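Local coordinates for protein transcriptional regulator, AsnC family (Agrobacterium tumefaciens str. C58, PDB 3I4P) that regulates transcription as a feast/famine (Lrp/AsnC-type) regulator, binding specific DNA sequences through a winged helix-turn-helix domain, and can bind calcium in the crystal, at the interface of chains A and B. Numbering follows the deposited sequence. Chains: chain A/B, Transcriptional regulator, AsnC family.

Contact 1: the interface of chains A and B. Residues chain A 139-142; chain B 95-97.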
ATOM      1  N   GLU A 139      23.325  -4.296   2.450  1.00 27.56           N
ATOM      2  CA  GLU A 139      24.417  -5.217   2.215  1.00 28.22           C
ATOM      3  C   GLU A 139      24.185  -5.952   0.908  1.00 28.80           C
ATOM      4  O   GLU A 139      23.067  -6.313   0.602  1.00 28.51           O
ATOM      5  CB  GLU A 139      24.550  -6.230   3.378  1.00 28.70           C
ATOM      6  CG  GLU A 139      25.713  -7.227   3.193  1.00 30.92           C
ATOM      7  CD  GLU A 139      25.844  -8.250   4.334  1.00 35.63           C
ATOM      8  OE1 GLU A 139      25.006  -8.249   5.278  1.00 35.99           O
ATOM      9  OE2 GLU A 139      26.787  -9.082   4.266  1.00 37.53           O
ATOM     10  N   GLN A 140      25.255  -6.160   0.146  1.00 29.71           N
ATOM     11  CA  GLN A 140      25.262  -7.119  -0.952  1.00 30.35           C
ATOM     12  C   GLN A 140      25.748  -8.483  -0.448  1.00 29.89           C
ATOM     13  O   GLN A 140      26.952  -8.701  -0.278  1.00 30.92           O
ATOM     14  CB  GLN A 140      26.148  -6.612  -2.067  1.00 30.36           C
ATOM     15  CG  GLN A 140      26.087  -7.368  -3.370  1.00 31.97           C
ATOM     16  CD  GLN A 140      27.060  -6.736  -4.387  1.00 35.84           C
ATOM     17  OE1 GLN A 140      28.287  -6.849  -4.232  1.00 33.61           O
ATOM     18  NE2 GLN A 140      26.508  -6.059  -5.421  1.00 33.12           N
ATOM     19  N   ILE A 141      24.800  -9.391  -0.182  1.00 29.27           N
ATOM     20  CA  ILE A 141      25.117 -10.728   0.349  1.00 27.85           C
ATOM     21  C   ILE A 141      25.681 -11.623  -0.737  1.00 27.50           C
ATOM     22  O   ILE A 141      26.676 -12.282  -0.520  1.00 27.14           O
ATOM     23  CB  ILE A 141      23.895 -11.434   0.974  1.00 28.39           C
ATOM     24  CG1 ILE A 141      23.368 -10.624   2.167  1.00 25.64           C
ATOM     25  CG2 ILE A 141      24.304 -12.872   1.417  1.00 27.54           C
ATOM     26  CD1 ILE A 141      21.931 -10.878   2.497  1.00 25.88           C
ATOM     27  N   LYS A 142      25.065 -11.611  -1.919  1.00 27.49           N
ATOM     28  CA  LYS A 142      25.591 -12.348  -3.081  1.00 27.08           C
ATOM     29  C   LYS A 142      25.486 -11.480  -4.322  1.00 26.37           C
ATOM     30  O   LYS A 142      24.470 -10.865  -4.558  1.00 26.89           O
ATOM     31  CB  LYS A 142      24.814 -13.670  -3.304  1.00 26.65           C
ATOM     32  CG  LYS A 142      25.321 -14.537  -4.442  1.00 26.68           C
ATOM     33  CD  LYS A 142      24.371 -15.702  -4.657  1.00 28.19           C
ATOM     34  CE  LYS A 142      24.915 -16.796  -5.555  1.00 27.38           C
ATOM     35  NZ  LYS A 142      23.887 -17.872  -5.754  1.00 25.37           N
TER
ATOM     36  N   PHE B  95      21.530 -10.905  -4.381  1.00 25.77           N
ATOM     37  CA  PHE B  95      20.870 -11.074  -3.079  1.00 25.60           C
ATOM     38  C   PHE B  95      21.305  -9.937  -2.184  1.00 25.95           C
ATOM     39  O   PHE B  95      22.517  -9.777  -1.907  1.00 26.38           O
ATOM     40  CB  PHE B  95      21.295 -12.433  -2.515  1.00 25.62           C
ATOM     41  CG  PHE B  95      20.708 -12.799  -1.178  1.00 25.11           C
ATOM     42  CD1 PHE B  95      19.529 -12.250  -0.695  1.00 26.63           C
ATOM     43  CD2 PHE B  95      21.313 -13.788  -0.435  1.00 26.38           C
ATOM     44  CE1 PHE B  95      18.987 -12.670   0.535  1.00 27.37           C
ATOM     45  CE2 PHE B  95      20.789 -14.185   0.805  1.00 27.14           C
ATOM     46  CZ  PHE B  95      19.615 -13.635   1.274  1.00 25.57           C
ATOM     47  N   TYR B  96      20.326  -9.142  -1.751  1.00 26.33           N
ATOM     48  CA  TYR B  96      20.586  -7.948  -0.962  1.00 26.63           C
ATOM     49  C   TYR B  96      19.744  -7.906   0.265  1.00 26.44           C
ATOM     50  O   TYR B  96      18.538  -8.216   0.236  1.00 26.92           O
ATOM     51  CB  TYR B  96      20.275  -6.647  -1.747  1.00 26.95           C
ATOM     52  CG  TYR B  96      21.116  -6.480  -2.964  1.00 27.34           C
ATOM     53  CD1 TYR B  96      22.315  -5.789  -2.924  1.00 27.63           C
ATOM     54  CD2 TYR B  96      20.737  -7.065  -4.154  1.00 28.99           C
ATOM     55  CE1 TYR B  96      23.080  -5.670  -4.045  1.00 28.19           C
ATOM     56  CE2 TYR B  96      21.510  -6.980  -5.263  1.00 28.56           C
ATOM     57  CZ  TYR B  96      22.672  -6.286  -5.214  1.00 29.01           C
ATOM     58  OH  TYR B  96      23.421  -6.215  -6.363  1.00 32.40           O
ATOM     59  N   ARG B  97      20.380  -7.455   1.334  1.00 25.56           N
ATOM     60  CA  ARG B  97      19.692  -7.095   2.539  1.00 25.92           C
ATOM     61  C   ARG B  97      19.318  -5.641   2.338  1.00 25.48           C
ATOM     62  O   ARG B  97      20.185  -4.818   2.082  1.00 25.70           O
ATOM     63  CB  ARG B  97      20.582  -7.307   3.766  1.00 25.43           C
ATOM     64  CG  ARG B  97      19.916  -6.896   5.049  1.00 27.01           C
ATOM     65  CD  ARG B  97      20.587  -7.533   6.284  1.00 28.18           C
ATOM     66  NE  ARG B  97      21.986  -7.119   6.348  1.00 29.39           N
ATOM     67  CZ  ARG B  97      22.418  -5.976   6.862  1.00 31.22           C
ATOM     68  NH1 ARG B  97      21.565  -5.105   7.395  1.00 33.08           N
ATOM     69  NH2 ARG B  97      23.721  -5.704   6.849  1.00 33.37           N
TER

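Contact 2: the interface of chains A and B. Residues chain A 61, 91, 110-111, 115, 122; chain B 148, 151.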
ATOM      1  N   THR A  61      32.283   2.552  -5.402  1.00 27.18           N
ATOM      2  CA  THR A  61      30.870   2.438  -5.789  1.00 28.30           C
ATOM      3  C   THR A  61      30.135   1.427  -4.892  1.00 28.91           C
ATOM      4  O   THR A  61      29.409   0.547  -5.391  1.00 29.91           O
ATOM      5  CB  THR A  61      30.750   2.032  -7.257  1.00 27.79           C
ATOM      6  OG1 THR A  61      31.209   0.698  -7.398  1.00 27.29           O
ATOM      7  CG2 THR A  61      31.599   2.942  -8.140  1.00 29.91           C
ATOM      8  N   GLU A  91      26.154   4.721 -13.948  1.00 24.70           N
ATOM      9  CA  GLU A  91      25.697   4.261 -12.670  1.00 25.45           C
ATOM     10  C   GLU A  91      24.507   3.322 -12.769  1.00 25.32           C
ATOM     11  O   GLU A  91      24.245   2.647 -11.805  1.00 25.62           O
ATOM     12  CB  GLU A  91      25.290   5.408 -11.725  1.00 25.27           C
ATOM     13  CG  GLU A  91      26.388   6.384 -11.440  1.00 25.57           C
ATOM     14  CD  GLU A  91      26.462   7.538 -12.458  1.00 26.55           C
ATOM     15  OE1 GLU A  91      25.780   7.503 -13.516  1.00 24.61           O
ATOM     16  OE2 GLU A  91      27.237   8.484 -12.186  1.00 29.42           O
ATOM     17  N   VAL A 110      26.790   3.780  -6.478  1.00 26.08           N
ATOM     18  CA  VAL A 110      27.358   5.079  -6.130  1.00 25.53           C
ATOM     19  C   VAL A 110      28.150   4.869  -4.818  1.00 25.64           C
ATOM     20  O   VAL A 110      27.972   3.840  -4.144  1.00 24.33           O
ATOM     21  CB  VAL A 110      26.247   6.186  -5.955  1.00 25.16           C
ATOM     22  CG1 VAL A 110      25.647   6.596  -7.307  1.00 25.37           C
ATOM     23  CG2 VAL A 110      25.156   5.751  -4.978  1.00 23.92           C
ATOM     24  N   PRO A 111      29.022   5.841  -4.443  1.00 25.95           N
ATOM     25  CA  PRO A 111      29.749   5.729  -3.150  1.00 25.92           C
ATOM     26  C   PRO A 111      28.898   6.007  -1.904  1.00 25.46           C
ATOM     27  O   PRO A 111      29.165   5.442  -0.835  1.00 25.57           O
ATOM     28  CB  PRO A 111      30.856   6.782  -3.268  1.00 25.66           C
ATOM     29  CG  PRO A 111      30.335   7.761  -4.303  1.00 26.24           C
ATOM     30  CD  PRO A 111      29.565   6.922  -5.283  1.00 26.10           C
ATOM     31  N   ALA A 115      26.158  11.194  -3.480  1.00 24.33           N
ATOM     32  CA  ALA A 115      26.412  10.795  -4.877  1.00 24.78           C
ATOM     33  C   ALA A 115      25.106  10.305  -5.534  1.00 25.12           C
ATOM     34  O   ALA A 115      24.886  10.519  -6.702  1.00 25.06           O
ATOM     35  CB  ALA A 115      27.494   9.688  -4.967  1.00 24.51           C
ATOM     36  N   ARG A 122      20.611  14.455 -12.101  1.00 25.18           N
ATOM     37  CA  ARG A 122      20.984  14.390 -13.512  1.00 25.57           C
ATOM     38  C   ARG A 122      19.976  13.567 -14.303  1.00 25.67           C
ATOM     39  O   ARG A 122      19.579  13.968 -15.384  1.00 25.97           O
ATOM     40  CB  ARG A 122      22.401  13.841 -13.728  1.00 25.88           C
ATOM     41  CG  ARG A 122      23.515  14.749 -13.234  1.00 26.76           C
ATOM     42  CD  ARG A 122      24.937  14.254 -13.586  1.00 29.72           C
ATOM     43  NE  ARG A 122      25.158  12.822 -13.305  1.00 31.38           N
ATOM     44  CZ  ARG A 122      25.663  12.319 -12.167  1.00 35.62           C
ATOM     45  NH1 ARG A 122      26.025  13.105 -11.133  1.00 34.95           N
ATOM     46  NH2 ARG A 122      25.788  10.996 -12.044  1.00 36.76           N
TER
ATOM     47  N   PRO B 148      30.647   2.184 -12.680  1.00 27.46           N
ATOM     48  CA  PRO B 148      31.050   3.567 -13.022  1.00 27.58           C
ATOM     49  C   PRO B 148      32.408   3.863 -12.408  1.00 28.25           C
ATOM     50  O   PRO B 148      32.655   3.502 -11.241  1.00 29.13           O
ATOM     51  CB  PRO B 148      29.937   4.429 -12.385  1.00 28.16           C
ATOM     52  CG  PRO B 148      29.343   3.575 -11.271  1.00 27.07           C
ATOM     53  CD  PRO B 148      29.484   2.135 -11.751  1.00 26.85           C
ATOM     54  N   TYR B 151      34.051   7.729  -9.895  1.00 29.49           N
ATOM     55  CA  TYR B 151      34.147   7.990  -8.451  1.00 29.15           C
ATOM     56  C   TYR B 151      35.448   7.503  -7.811  1.00 29.62           C
ATOM     57  O   TYR B 151      35.682   7.727  -6.611  1.00 27.77           O
ATOM     58  CB  TYR B 151      32.975   7.292  -7.747  1.00 29.44           C
ATOM     59  CG  TYR B 151      31.617   7.735  -8.259  1.00 29.29           C
ATOM     60  CD1 TYR B 151      31.083   8.981  -7.885  1.00 31.30           C
ATOM     61  CD2 TYR B 151      30.884   6.950  -9.126  1.00 29.18           C
ATOM     62  CE1 TYR B 151      29.840   9.407  -8.339  1.00 28.37           C
ATOM     63  CE2 TYR B 151      29.634   7.373  -9.596  1.00 30.86           C
ATOM     64  CZ  TYR B 151      29.120   8.606  -9.182  1.00 30.26           C
ATOM     65  OH  TYR B 151      27.891   9.031  -9.622  1.00 30.01           O
TER
HETATM   66  O   HOH W   1      26.890  11.173  -8.463  1.00 24.75           O

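Contact 3: the interface of chains A and B. Residues chain A 135-138; chain B 97-99.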
ATOM      1  N   ALA A 135      15.161   2.686  -3.075  1.00 26.94           N
ATOM      2  CA  ALA A 135      15.430   1.845  -1.890  1.00 26.26           C
ATOM      3  C   ALA A 135      16.936   1.472  -1.873  1.00 26.82           C
ATOM      4  O   ALA A 135      17.451   0.858  -2.820  1.00 26.20           O
ATOM      5  CB  ALA A 135      14.583   0.573  -1.924  1.00 26.18           C
ATOM      6  N   PHE A 136      17.604   1.808  -0.777  1.00 26.32           N
ATOM      7  CA  PHE A 136      19.028   1.546  -0.578  1.00 26.46           C
ATOM      8  C   PHE A 136      19.264   0.188   0.041  1.00 26.56           C
ATOM      9  O   PHE A 136      18.661  -0.151   1.069  1.00 27.09           O
ATOM     10  CB  PHE A 136      19.646   2.613   0.362  1.00 26.62           C
ATOM     11  CG  PHE A 136      19.655   4.009  -0.234  1.00 26.14           C
ATOM     12  CD1 PHE A 136      20.780   4.506  -0.856  1.00 24.29           C
ATOM     13  CD2 PHE A 136      18.515   4.816  -0.166  1.00 26.32           C
ATOM     14  CE1 PHE A 136      20.775   5.801  -1.410  1.00 24.95           C
ATOM     15  CE2 PHE A 136      18.496   6.086  -0.716  1.00 26.03           C
ATOM     16  CZ  PHE A 136      19.629   6.578  -1.357  1.00 25.64           C
ATOM     17  N   ALA A 137      20.153  -0.576  -0.591  1.00 26.05           N
ATOM     18  CA  ALA A 137      20.670  -1.818  -0.046  1.00 25.71           C
ATOM     19  C   ALA A 137      21.540  -1.528   1.196  1.00 25.67           C
ATOM     20  O   ALA A 137      22.354  -0.608   1.180  1.00 25.17           O
ATOM     21  CB  ALA A 137      21.485  -2.556  -1.119  1.00 24.13           C
HETATM   22  N   MSE A 138      21.366  -2.330   2.256  1.00 26.31           N
HETATM   23  CA  MSE A 138      22.247  -2.339   3.432  1.00 26.61           C
HETATM   24  C   MSE A 138      23.459  -3.228   3.237  1.00 27.33           C
HETATM   25  O   MSE A 138      24.494  -2.961   3.824  1.00 28.01           O
HETATM   26  CB  MSE A 138      21.507  -2.846   4.664  1.00 26.73           C
HETATM   27  CG  MSE A 138      20.364  -1.939   5.119  1.00 26.74           C
HETATM   28 SE   MSE A 138      21.054  -0.201   5.609  0.50 23.19          SE
HETATM   29  CE  MSE A 138      20.771   0.646   3.899  1.00 22.79           C
TER
ATOM     30  N   ARG B  97      20.380  -7.455   1.334  1.00 25.56           N
ATOM     31  CA  ARG B  97      19.692  -7.095   2.539  1.00 25.92           C
ATOM     32  C   ARG B  97      19.318  -5.641   2.338  1.00 25.48           C
ATOM     33  O   ARG B  97      20.185  -4.818   2.082  1.00 25.70           O
ATOM     34  CB  ARG B  97      20.582  -7.307   3.766  1.00 25.43           C
ATOM     35  CG  ARG B  97      19.916  -6.896   5.049  1.00 27.01           C
ATOM     36  CD  ARG B  97      20.587  -7.533   6.284  1.00 28.18           C
ATOM     37  NE  ARG B  97      21.986  -7.119   6.348  1.00 29.39           N
ATOM     38  CZ  ARG B  97      22.418  -5.976   6.862  1.00 31.22           C
ATOM     39  NH1 ARG B  97      21.565  -5.105   7.395  1.00 33.08           N
ATOM     40  NH2 ARG B  97      23.721  -5.704   6.849  1.00 33.37           N
HETATM   41  N   MSE B  98      18.019  -5.347   2.384  1.00 25.24           N
HETATM   42  CA  MSE B  98      17.521  -4.034   2.066  1.00 25.47           C
HETATM   43  C   MSE B  98      17.115  -3.274   3.318  1.00 26.92           C
HETATM   44  O   MSE B  98      16.939  -3.851   4.414  1.00 26.71           O
HETATM   45  CB  MSE B  98      16.301  -4.124   1.163  1.00 24.96           C
HETATM   46  CG  MSE B  98      16.513  -4.814  -0.180  1.00 23.82           C
HETATM   47 SE   MSE B  98      17.670  -3.868  -1.372  0.50 16.87          SE
HETATM   48  CE  MSE B  98      16.801  -2.231  -1.727  1.00 15.89           C
ATOM     49  N   SER B  99      16.988  -1.963   3.118  1.00 27.89           N
ATOM     50  CA  SER B  99      16.342  -1.068   4.042  1.00 28.44           C
ATOM     51  C   SER B  99      15.012  -0.778   3.366  1.00 28.81           C
ATOM     52  O   SER B  99      14.850  -1.077   2.190  1.00 28.58           O
ATOM     53  CB  SER B  99      17.166   0.219   4.205  1.00 28.97           C
ATOM     54  OG  SER B  99      17.031   1.056   3.052  1.00 29.01           O
TER
HETATM   55  O   HOH W   2      15.834   2.833   1.586  1.00 16.78           O

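Contact 1: the interface of chains A and B
B:Phe95 and A:Ile141 meet where two antiparallel strands, one from each chain, pair edge to edge in the ligand-binding (RAM) domain of an Lrp/AsnC regulator. The contact illustrates how a sheet can be continued across a dimer interface while side chains on both of its sides add further contacts. Strand 92-98 of chain B runs against strand 139-143 of chain A, and B:Arg97 N gives a 3.0 Å hydrogen bond to A:Glu139 O, with A:Glu139 N bonding back to B:Arg97 O. Further along, A:Lys142 N reaches B:Phe95 O at 3.1 Å, and B:Phe95 N bonds to A:Lys142 O. B:Phe95 O also receives a weak bond from A:Ile141 N, so two successive amides of chain A face one carbonyl, a bulge-like irregularity in the pairing.

The CD1 methyl of A:Ile141 sits over the centre of the B:Phe95 ring, 3.7 Å above its plane, while CG2 touches the rim at CD2. The ring is brought under the isoleucine by CG standing anti to the backbone N (chi1 -179°).

B:Arg97 bends at chi3 (60°), turning its guanidinium back towards the extended A:Glu139. B:Arg97 NH2 forms a salt bridge of 3.3 Å with A:Glu139 OE1, which lies at the guanidinium edge but is approached on its anti side, 30° out of the carboxylate plane. On the opposite side of the strands, A:Gln140 runs alongside B:Tyr96, CG packing on CE1, and A:Gln140 NE2 donates to the phenol B:Tyr96 OH at 3.2 Å.

Contact 2: the interface of chains A and B
B:Tyr151, from the C-terminal tail of chain B, lays its ring against A:Pro111 and brings its hydroxyl to A:Glu91, a worked example of a tail residue docking on a partner subunit. The packed part is the ring itself, and B:Tyr151 has 73 Å² hidden by chain A. A:Pro111 lies across one face at about a right angle, its CD 3.6 Å above the plane and offset towards the rim near CD1. A:Glu91 comes to the ring edge instead, with A:Glu91 CG in the ring plane and 3.9 Å from B:Tyr151 CE2. A:Ala115 CB adds a lighter contact at CE1.

At the phenol end the packing gives way to polar and water-mediated links. B:Tyr151 OH donates a 2.7 Å hydrogen bond to A:Glu91 OE2, meeting it on the anti side, 21° out of the carboxylate plane. The bend of A:Glu91 at chi2 (88°) swings the carboxylate towards the phenol. In the second shell, A:Arg122 NH2 makes a 2.9 Å salt bridge to A:Glu91 OE2, which should favour the charged carboxylate and probably helps to position it. A water 2.6 Å from B:Tyr151 OH joins it to the backbone carbonyl A:Ala115 O, with a weak link to A:Arg122 NH1.

B:Pro148, earlier in the tail, is the slighter part, with 11 Å² hidden beside A:Thr61. The receiving surface combines the loop before strand 63-70, the loop before strand 92-98, the end of strand 104-110, A:Pro111 just after it and one side of helix 113-126.

Contact 3: the interface of chains A and B
B:Ser99 and A:Phe136 join the chains where strand 92-98 of B ends against strand 131-137 of A, within the RAM-type ligand-binding domain of this Lrp/AsnC family member. The pairing shows how a side-chain hydroxyl can reinforce a strand end. Among the direct hydrogen bonds, A:Phe136 O accepts twice from the same residue: B:Ser99 OG lies 2.8 Å away, in the carbonyl plane on a lone pair, and B:Ser99 N lies 3.2 Å away, also in that plane. The hydroxyl reaches the carbonyl because OG stands between the backbone N and the carbonyl carbon (chi1 74°). Two residues further along each chain, beyond the antiparallel bridge of A:Ala137 with B:Met98, A:Met138 N bonds to B:Arg97 O at 2.8 Å.

A water supplements these bonds. It is 2.6 Å from B:Ser99 OG and 3.1 Å from A:Phe136 N, linking the hydroxyl, already bonded to the carbonyl, to the backbone N-H of the same phenylalanine; it also lies in the plane of the phenyl ring, at its edge.

The apolar contacts are made largely by two selenomethionines. B:Met98 folds back through chi2 and chi3 (-67° and -63°), laying SE alongside A:Ala137 and taking B:Met98 CE to 3.6 Å from A:Ala135 CB. A:Met138, likewise bent, places its CE against B:Ser99 CB at 3.6 Å. Nearer its backbone, A:Met138 CB meets the guanidinium of B:Arg97, 3.5 Å from B:Arg97 NH1.

Contacts 1 and 3 are neighbours, the centres of their C-alpha atoms about 8 Å apart, and B:Arg97 belongs to both. Strand 92-98 of chain B thus pairs first with strand 139-143 and then with the end of strand 131-137 of chain A. The centre of the C-alpha atoms of contact 2 lies about 18 Å from that of contact 1 and about 16 Å from that of contact 3; it adds a docked C-terminal tail. Each contact has a twin with the chains exchanged, so the two-fold dimer is held by both sheet and tail. Such dimers are the usual building blocks of Lrp/AsnC regulators, consistent with the eight copies in the deposited assembly.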